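Local structure of fumarate lyase (Mesorhizobium sp., 3C8T) at residues G292-I295 against V296-H299; T301-L304 against D305-I308. The protein belongs to the fumarate lyase family of largely helical enzymes that assemble as tetramers around a core of long packed helices. All coordinates share one frame; numbering follows the deposited sequence.

Contact 1: residues G292-I295 against V296-H299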
# COMPACT_ATOMS: atom_id res chain seq x y z
N GLY A 292 -13.82 -3.88 3.56
CA GLY A 292 -13.73 -4.30 2.17
C GLY A 292 -13.07 -3.27 1.27
O GLY A 292 -12.26 -3.64 0.41
N ALA A 293 -13.40 -2.00 1.46
CA ALA A 293 -12.77 -0.90 0.76
C ALA A 293 -11.25 -0.89 0.84
O ALA A 293 -10.58 -0.60 -0.15
CB ALA A 293 -13.33 0.43 1.23
N ARG A 294 -10.70 -1.16 2.02
CA ARG A 294 -9.25 -1.29 2.19
C ARG A 294 -8.67 -2.52 1.49
O ARG A 294 -7.52 -2.48 1.06
CB ARG A 294 -8.88 -1.45 3.67
CG ARG A 294 -8.76 -0.24 4.45
CD ARG A 294 -9.93 0.68 4.25
NE ARG A 294 -9.73 1.93 4.96
CZ ARG A 294 -10.51 2.33 5.96
NH1 ARG A 294 -11.53 1.57 6.33
NH2 ARG A 294 -10.27 3.49 6.58
N ILE A 295 -9.43 -3.62 1.44
CA ILE A 295 -8.96 -4.85 0.81
C ILE A 295 -8.95 -4.68 -0.72
O ILE A 295 -8.01 -5.12 -1.41
CB ILE A 295 -9.88 -6.05 1.16
CG1 ILE A 295 -9.86 -6.40 2.65
CG2 ILE A 295 -9.54 -7.26 0.28
CD1 ILE A 295 -8.51 -6.66 3.17
N VAL A 296 -9.99 -4.05 -1.25
CA VAL A 296 -10.04 -3.70 -2.69
C VAL A 296 -8.90 -2.74 -3.04
O VAL A 296 -8.19 -2.96 -4.01
CB VAL A 296 -11.41 -3.09 -3.10
CG1 VAL A 296 -11.43 -2.84 -4.63
CG2 VAL A 296 -12.52 -4.05 -2.75
N ARG A 297 -8.69 -1.71 -2.22
CA ARG A 297 -7.53 -0.84 -2.38
C ARG A 297 -6.23 -1.66 -2.48
O ARG A 297 -5.40 -1.40 -3.32
CB ARG A 297 -7.44 0.16 -1.24
CG ARG A 297 -6.21 1.13 -1.32
CD ARG A 297 -5.87 1.72 0.09
NE ARG A 297 -5.26 0.70 0.94
CZ ARG A 297 -5.12 0.72 2.27
NH1 ARG A 297 -5.53 1.76 3.01
NH2 ARG A 297 -4.57 -0.34 2.87
N ASN A 298 -6.06 -2.64 -1.59
CA ASN A 298 -4.88 -3.52 -1.65
C ASN A 298 -4.83 -4.32 -2.96
O ASN A 298 -3.77 -4.48 -3.53
CB ASN A 298 -4.90 -4.52 -0.49
CG ASN A 298 -4.43 -3.91 0.82
OD1 ASN A 298 -4.04 -2.72 0.90
ND2 ASN A 298 -4.45 -4.74 1.86
N HIS A 299 -5.97 -4.82 -3.43
CA HIS A 299 -5.95 -5.49 -4.75
C HIS A 299 -5.53 -4.51 -5.88
O HIS A 299 -4.88 -4.92 -6.82
CB HIS A 299 -7.26 -6.25 -5.05
CG HIS A 299 -7.54 -7.36 -4.06
ND1 HIS A 299 -6.66 -8.39 -3.82
CD2 HIS A 299 -8.60 -7.56 -3.23
CE1 HIS A 299 -7.16 -9.19 -2.89
NE2 HIS A 299 -8.33 -8.71 -2.52
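Ile295 and His299, one helical turn apart, run side by side and point the same way, and the imidazole passes close to the isoleucine branch: Ile295 CG2 lies 3.4 Å from His299 NE2. That methyl is placed by the first torsion of Ile295 (chi1 -64°), which sets CG1 opposite the carbonyl carbon and leaves CG2 beside it, facing the next turn. The ring also comes obliquely near the Ile295 carbonyl, with His299 CD2 3.1 Å from Ile295 O, the same oxygen that accepts the backbone N-H of His299. Val296 makes a similar return to its own acceptor, its CG2 resting 3.2 Å from Gly292 O while its N donates to that oxygen in a nearly straight bond of 2.8 Å. Arg294 CG sits over one face of the Arg297 guanidinium, 4.1 Å from NH1, and the two guanidinium planes are turned 74° apart. The Arg297 chain leaves extended and bends at chi3 (73°), bringing NH2 round to donate a nearly straight hydrogen bond to Asn298 OD1, 3.1 Å away and in the guanidinium plane. The arginine ends also have partners outside the two segments: Arg294 NH1 bonds back to Leu290 O, whereas Arg297 forms salt bridges with Asp305 of the second subunit through NH2 and with Asp305 of the third through NH1. Val296 meanwhile packs on helix 229-255. Regular i to i+4 backbone bonds, with side chains from successive turns in contact, mark this as the interior of a long alpha-helix, here in the helical core of a fumarate lyase tetramer.

Contact 2: residues T301-L304 against D305-I308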
# COMPACT_ATOMS: atom_id res chain seq x y z
N THR A 301 -3.44 -1.84 -5.56
CA THR A 301 -2.00 -1.81 -5.31
C THR A 301 -1.24 -2.97 -5.95
O THR A 301 -0.27 -2.73 -6.67
CB THR A 301 -1.74 -1.72 -3.80
OG1 THR A 301 -2.47 -0.59 -3.32
CG2 THR A 301 -0.26 -1.48 -3.49
N SER A 302 -1.70 -4.21 -5.73
CA SER A 302 -1.11 -5.40 -6.38
C SER A 302 -1.12 -5.31 -7.90
O SER A 302 -0.19 -5.76 -8.54
CB SER A 302 -1.84 -6.70 -6.02
OG SER A 302 -1.74 -7.05 -4.66
N MET A 303 -2.20 -4.78 -8.47
CA MET A 303 -2.27 -4.64 -9.93
C MET A 303 -1.24 -3.64 -10.47
O MET A 303 -0.65 -3.86 -11.51
CB MET A 303 -3.71 -4.32 -10.44
CG MET A 303 -4.64 -5.57 -10.44
SD MET A 303 -4.05 -7.03 -11.37
CE MET A 303 -3.73 -6.32 -12.96
N LEU A 304 -1.00 -2.56 -9.75
CA LEU A 304 0.07 -1.63 -10.13
C LEU A 304 1.45 -2.29 -10.08
O LEU A 304 2.28 -2.02 -10.92
CB LEU A 304 0.01 -0.35 -9.25
CG LEU A 304 -1.27 0.51 -9.51
CD1 LEU A 304 -1.43 1.60 -8.50
CD2 LEU A 304 -1.27 1.09 -10.91
N ASP A 305 1.66 -3.19 -9.12
CA ASP A 305 2.87 -4.02 -9.09
C ASP A 305 2.93 -5.02 -10.27
O ASP A 305 3.97 -5.19 -10.88
CB ASP A 305 3.01 -4.76 -7.75
CG ASP A 305 3.22 -3.81 -6.54
OD1 ASP A 305 3.94 -2.80 -6.66
OD2 ASP A 305 2.66 -4.09 -5.43
N ALA A 306 1.81 -5.66 -10.57
CA ALA A 306 1.72 -6.65 -11.64
C ALA A 306 2.01 -6.08 -13.04
O ALA A 306 2.36 -6.82 -13.97
CB ALA A 306 0.32 -7.33 -11.62
N MET A 307 1.83 -4.77 -13.18
CA MET A 307 2.13 -4.05 -14.43
C MET A 307 3.59 -4.07 -14.78
O MET A 307 3.93 -3.96 -15.96
CB MET A 307 1.70 -2.58 -14.32
CG MET A 307 0.21 -2.36 -14.39
SD MET A 307 -0.16 -0.60 -14.43
CE MET A 307 0.26 -0.35 -16.16
N ILE A 308 4.47 -4.18 -13.78
CA ILE A 308 5.92 -4.25 -14.06
C ILE A 308 6.19 -5.68 -14.48
O ILE A 308 6.61 -6.51 -13.67
CB ILE A 308 6.83 -3.92 -12.84
CG1 ILE A 308 6.26 -2.81 -11.95
CG2 ILE A 308 8.23 -3.59 -13.28
CD1 ILE A 308 6.04 -1.49 -12.59
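The last turns of helix 284-306, where the chain passes from alpha-helix into a loop, bring Leu304 and Met307 side by side, pointing the same way. Leu304 CD2 lies 4.1 Å from Met307 SD. The Met307 chain stays extended through chi2 (-174°) before bending at chi3, and on the way its CG passes 3.4 Å from Met303 O. Met303 folds its own chain so that CE reaches Ala306 CB at 4.4 Å. The i to i+4 bonding weakens at its last member: Asp305 N to Thr301 O measures 3.2 Å and Ala306 N to Ser302 O 2.9 Å, but the bond from Met307 N to Met303 O is weak, bent to 135° at the hydrogen, and Ile308 N turns instead to Asp305 O, three residues back. The Asp305 carboxylate, its CG beside the backbone N (chi1 -65°), turns back along the helix, leaving OD2 3.5 Å from the acceptor Thr301 O. Both carboxylate oxygens find cationic partners across the interfaces, OD1 on Arg297 of the third subunit and OD2 on Arg297 of the second. Two arginines gripping one buried aspartate would probably stabilise its charged form, while the side-chain contacts of Leu304 with Met307 and of Met303 with Ala306 are apolar.

Overall arrangement
Contacts 1 and 2 come in series on one element, helix 284-306, with contact 1 closing before contact 2 opens and their centres about 14 Å apart. Within the chain the two are joined by the helix and by the hydroxyls of Thr301 and Ser302, which bond back to Arg297 O and, weakly, Asn298 O; both contacts rest on helices 229-255 and 315-344. Contact 1 lies deeper, its centre about 11 Å from the centre of the chain's atoms against about 19 Å for contact 2. The same helix, repeated in each subunit, thus supplies both the arginine (contact 1) and the aspartate (contact 2) of the salt bridges between subunits of the tetramer.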